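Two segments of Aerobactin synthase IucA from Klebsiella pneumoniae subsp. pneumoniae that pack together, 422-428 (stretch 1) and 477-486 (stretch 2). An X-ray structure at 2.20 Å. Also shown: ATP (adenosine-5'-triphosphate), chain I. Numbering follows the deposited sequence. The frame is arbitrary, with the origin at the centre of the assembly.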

# COMPACT_ATOMS: atom_id res chain seq x y z
N LEU A 422 -32.35 9.06 -22.87
CA LEU A 422 -31.12 9.73 -22.47
C LEU A 422 -30.00 9.49 -23.48
O LEU A 422 -29.61 8.35 -23.73
N VAL A 423 -29.49 10.58 -24.04
CA VAL A 423 -28.41 10.50 -25.02
C VAL A 423 -27.08 10.84 -24.37
O VAL A 423 -26.86 11.98 -23.95
N LEU A 424 -26.19 9.85 -24.28
CA LEU A 424 -24.82 10.08 -23.86
C LEU A 424 -23.88 9.85 -25.04
O LEU A 424 -23.65 8.71 -25.44
N LEU A 425 -23.37 10.93 -25.60
CA LEU A 425 -22.49 10.85 -26.76
C LEU A 425 -21.10 10.41 -26.32
O LEU A 425 -20.24 11.22 -25.99
N ALA A 426 -20.89 9.10 -26.34
CA ALA A 426 -19.68 8.51 -25.78
C ALA A 426 -18.53 8.47 -26.77
O ALA A 426 -18.46 7.57 -27.62
N HIS A 427 -17.61 9.43 -26.65
CA HIS A 427 -16.35 9.36 -27.37
C HIS A 427 -15.58 8.13 -26.96
O HIS A 427 -15.95 7.42 -26.02
N GLN A 428 -14.48 7.89 -27.65
CA GLN A 428 -13.47 6.96 -27.19
C GLN A 428 -12.75 7.54 -25.97
O GLN A 428 -12.02 6.84 -25.26
N GLN A 477 -30.96 14.43 -35.47
CA GLN A 477 -29.74 14.77 -34.74
C GLN A 477 -29.13 13.53 -34.11
O GLN A 477 -27.91 13.33 -34.16
N LEU A 478 -29.98 12.70 -33.52
CA LEU A 478 -29.54 11.48 -32.86
C LEU A 478 -28.86 10.53 -33.85
O LEU A 478 -27.78 10.00 -33.58
N LEU A 479 -29.50 10.33 -34.99
CA LEU A 479 -29.01 9.38 -35.99
C LEU A 479 -27.72 9.85 -36.65
O LEU A 479 -26.97 9.05 -37.20
N ARG A 480 -27.46 11.15 -36.59
CA ARG A 480 -26.22 11.70 -37.13
C ARG A 480 -25.07 11.50 -36.16
O ARG A 480 -24.03 10.94 -36.51
N TYR A 481 -25.26 11.96 -34.92
CA TYR A 481 -24.18 11.99 -33.94
C TYR A 481 -23.92 10.64 -33.28
O TYR A 481 -22.79 10.16 -33.25
N PHE A 482 -24.97 10.03 -32.76
CA PHE A 482 -24.83 8.90 -31.84
C PHE A 482 -24.09 7.69 -32.42
O PHE A 482 -23.19 7.15 -31.77
N PRO A 483 -24.45 7.25 -33.64
CA PRO A 483 -23.69 6.11 -34.18
C PRO A 483 -22.26 6.47 -34.60
O PRO A 483 -21.42 5.57 -34.68
N TYR A 484 -21.99 7.74 -34.87
CA TYR A 484 -20.62 8.16 -35.14
C TYR A 484 -19.75 7.97 -33.91
O TYR A 484 -18.77 7.22 -33.94
N TYR A 485 -20.11 8.64 -32.83
CA TYR A 485 -19.31 8.61 -31.61
C TYR A 485 -19.16 7.20 -31.06
O TYR A 485 -18.07 6.82 -30.63
N LEU A 486 -20.23 6.42 -31.08
CA LEU A 486 -20.29 5.19 -30.30
C LEU A 486 -19.87 3.93 -31.07
O LEU A 486 -19.56 2.91 -30.45

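A strand that runs out into a loop can pack against a helix without a single hydrogen bond between them, where apolar side chains and an aromatic pair fill the space. Residues 422-428 of aerobactin synthase IucA, set against the helix 477-486, are a compact example. The strand axis passes 9.8 Å from the helix axis at 44°, and the chain then draws closer as it leaves the strand, so the CA atoms of His 427 and Tyr 485 lie 5.2 Å apart.

At the start, Leu 422 makes no contact with the helix. Val 423, with chi1 t, leaves its backbone sideways; its CG2 and CG1 both reach CD1 of Leu 478, at 3.9 and 4.1 Å, and CG1 also lies 4.0 Å from CD1 of Phe 482. Both partners, Leu 478 (t, p) and Phe 482 (chi1 t), also start sideways, but the ends of their side chains come nearer to the strand. The next residue, Leu 424 (m, t), points away and meets the helix through its backbone, its O lying 3.8 Å from CE1 of Phe 482.

The CD2 of Leu 425 (m, t) lies 3.9 Å from CB of Tyr 481, 4.2 Å from CD1 of Phe 482 and 4.1 Å from CD2 of Tyr 485, while its CB sits over one face of the Tyr 485 ring. Tyr 481 (chi1 m) sets out toward the loop, yet its ring leads away, which leaves CB to make the contact.

Ala 426 is small, and the backbones come close here. Its CB touches CD1 of Leu 486 (t, p) at 4.1 Å. Its O stands 3.1 Å from O of Tyr 485; two carbonyl acceptors cannot hydrogen-bond to each other, so this short approach is not a polar link.

His 427 (chi1 m) points away at CB, but its ring comes back to the helix. Tyr 485 (chi1 m), which points toward the loop and has the largest covered area of any residue here, presents its edge to the imidazole face in an offset edge-to-face pair, with centroids 4.6 Å apart and planes at 83°. NE2 of His 427 lies 3.0 Å from CE1 of Tyr 485. Over the opposite face of the imidazole is O2A of ATP, 3.0 Å from CE1 of His 427, so the histidine ring lies between tyrosine and nucleotide. Gln 428 (t, t) makes no contact with the helix; its NE2 stands 3.5 Å from N6 of ATP.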

# COMPACT_ATOMS: atom_id res chain seq x y z
CB LEU A 422 -30.67 9.25 -21.08
CG LEU A 422 -29.28 9.67 -20.61
CD1 LEU A 422 -29.17 11.19 -20.54
CD2 LEU A 422 -28.97 9.04 -19.26
CB VAL A 423 -28.66 11.46 -26.21
CG1 VAL A 423 -27.56 11.33 -27.25
CG2 VAL A 423 -30.02 11.17 -26.83
CB LEU A 424 -24.44 9.18 -22.68
CG LEU A 424 -25.22 9.37 -21.38
CD1 LEU A 424 -24.75 8.39 -20.33
CD2 LEU A 424 -25.11 10.80 -20.87
CB LEU A 425 -22.41 12.20 -27.47
CG LEU A 425 -23.75 12.73 -27.99
CD1 LEU A 425 -23.61 14.16 -28.49
CD2 LEU A 425 -24.31 11.83 -29.08
CB ALA A 426 -19.99 7.12 -25.28
CB HIS A 427 -15.46 10.58 -27.09
CG HIS A 427 -15.99 11.87 -27.64
ND1 HIS A 427 -16.72 12.76 -26.89
CD2 HIS A 427 -15.85 12.43 -28.87
CE1 HIS A 427 -17.03 13.81 -27.63
NE2 HIS A 427 -16.51 13.64 -28.83
CB GLN A 428 -12.48 6.68 -28.31
CG GLN A 428 -11.76 5.39 -28.18
CD GLN A 428 -10.79 5.17 -29.32
OE1 GLN A 428 -9.94 4.29 -29.25
NE2 GLN A 428 -10.93 5.96 -30.39
CB GLN A 477 -30.03 15.81 -33.66
CG GLN A 477 -30.05 17.24 -34.15
CD GLN A 477 -30.42 18.24 -33.07
OE1 GLN A 477 -31.45 18.10 -32.41
NE2 GLN A 477 -29.58 19.25 -32.88
CB LEU A 478 -30.72 10.77 -32.19
CG LEU A 478 -30.41 9.40 -31.58
CD1 LEU A 478 -29.50 9.56 -30.37
CD2 LEU A 478 -31.68 8.68 -31.21
CB LEU A 479 -30.08 9.13 -37.06
CG LEU A 479 -31.14 8.08 -36.73
CD1 LEU A 479 -31.97 8.47 -35.52
CD2 LEU A 479 -32.03 7.85 -37.94
CB ARG A 480 -26.39 13.19 -37.46
CG ARG A 480 -25.10 13.86 -37.93
CD ARG A 480 -25.31 15.31 -38.34
NE ARG A 480 -26.33 15.45 -39.38
CZ ARG A 480 -26.20 15.03 -40.63
NH1 ARG A 480 -25.09 14.43 -41.03
NH2 ARG A 480 -27.19 15.21 -41.50
CB TYR A 481 -24.50 13.01 -32.84
CG TYR A 481 -24.56 14.45 -33.31
CD1 TYR A 481 -23.57 14.98 -34.13
CD2 TYR A 481 -25.61 15.27 -32.93
CE1 TYR A 481 -23.63 16.30 -34.55
CE2 TYR A 481 -25.67 16.59 -33.34
CZ TYR A 481 -24.68 17.09 -34.16
OH TYR A 481 -24.75 18.40 -34.57
CB PHE A 482 -26.22 8.47 -31.36
CG PHE A 482 -26.18 7.52 -30.20
CD1 PHE A 482 -26.13 8.01 -28.90
CD2 PHE A 482 -26.19 6.15 -30.40
CE1 PHE A 482 -26.10 7.14 -27.83
CE2 PHE A 482 -26.16 5.29 -29.32
CZ PHE A 482 -26.11 5.78 -28.04
CB PRO A 483 -24.53 5.68 -35.40
CG PRO A 483 -25.34 6.87 -35.76
CD PRO A 483 -25.61 7.59 -34.48
CB TYR A 484 -20.55 9.63 -35.57
CG TYR A 484 -19.16 10.23 -35.47
CD1 TYR A 484 -18.13 9.78 -36.28
CD2 TYR A 484 -18.88 11.24 -34.56
CE1 TYR A 484 -16.85 10.32 -36.19
CE2 TYR A 484 -17.61 11.79 -34.47
CZ TYR A 484 -16.60 11.32 -35.28
OH TYR A 484 -15.35 11.87 -35.18
CB TYR A 485 -19.95 9.51 -30.55
CG TYR A 485 -19.86 10.99 -30.85
CD1 TYR A 485 -18.68 11.69 -30.63
CD2 TYR A 485 -20.94 11.68 -31.37
CE1 TYR A 485 -18.60 13.04 -30.91
CE2 TYR A 485 -20.87 13.03 -31.65
CZ TYR A 485 -19.70 13.71 -31.41
OH TYR A 485 -19.62 15.05 -31.69
CB LEU A 486 -21.70 5.00 -29.74
CG LEU A 486 -21.92 3.84 -28.76
CD1 LEU A 486 -20.90 3.85 -27.63
CD2 LEU A 486 -23.33 3.89 -28.20
PG ATP I . -13.61 16.06 -20.49
O1G ATP I . -12.59 16.36 -19.43
O2G ATP I . -13.75 14.58 -20.79
O3G ATP I . -14.94 16.75 -20.28
PB ATP I . -13.70 17.55 -22.98
O1B ATP I . -12.69 18.54 -23.52
O2B ATP I . -15.04 18.06 -22.48
O3B ATP I . -12.97 16.65 -21.86
PA ATP I . -14.31 16.72 -25.66
O1A ATP I . -14.94 18.08 -25.76
O2A ATP I . -15.04 15.51 -26.18
O3A ATP I . -13.96 16.43 -24.11
O5' ATP I . -12.85 16.73 -26.34
C5' ATP I . -12.10 15.53 -26.32
C4' ATP I . -10.60 15.80 -26.27
O4' ATP I . -9.92 14.54 -26.31
C3' ATP I . -10.10 16.62 -27.45
O3' ATP I . -9.30 17.71 -26.97
C2' ATP I . -9.28 15.67 -28.30
O2' ATP I . -8.07 16.27 -28.76
C1' ATP I . -8.97 14.50 -27.38
N9 ATP I . -9.08 13.20 -28.09
C8 ATP I . -8.07 12.33 -28.21
N7 ATP I . -8.47 11.23 -28.90
C5 ATP I . -9.76 11.41 -29.23
C6 ATP I . -10.78 10.63 -29.96
N6 ATP I . -10.46 9.42 -30.47
N1 ATP I . -12.02 11.17 -30.08
C2 ATP I . -12.33 12.37 -29.57
N3 ATP I . -11.44 13.13 -28.89
C4 ATP I . -10.17 12.71 -28.69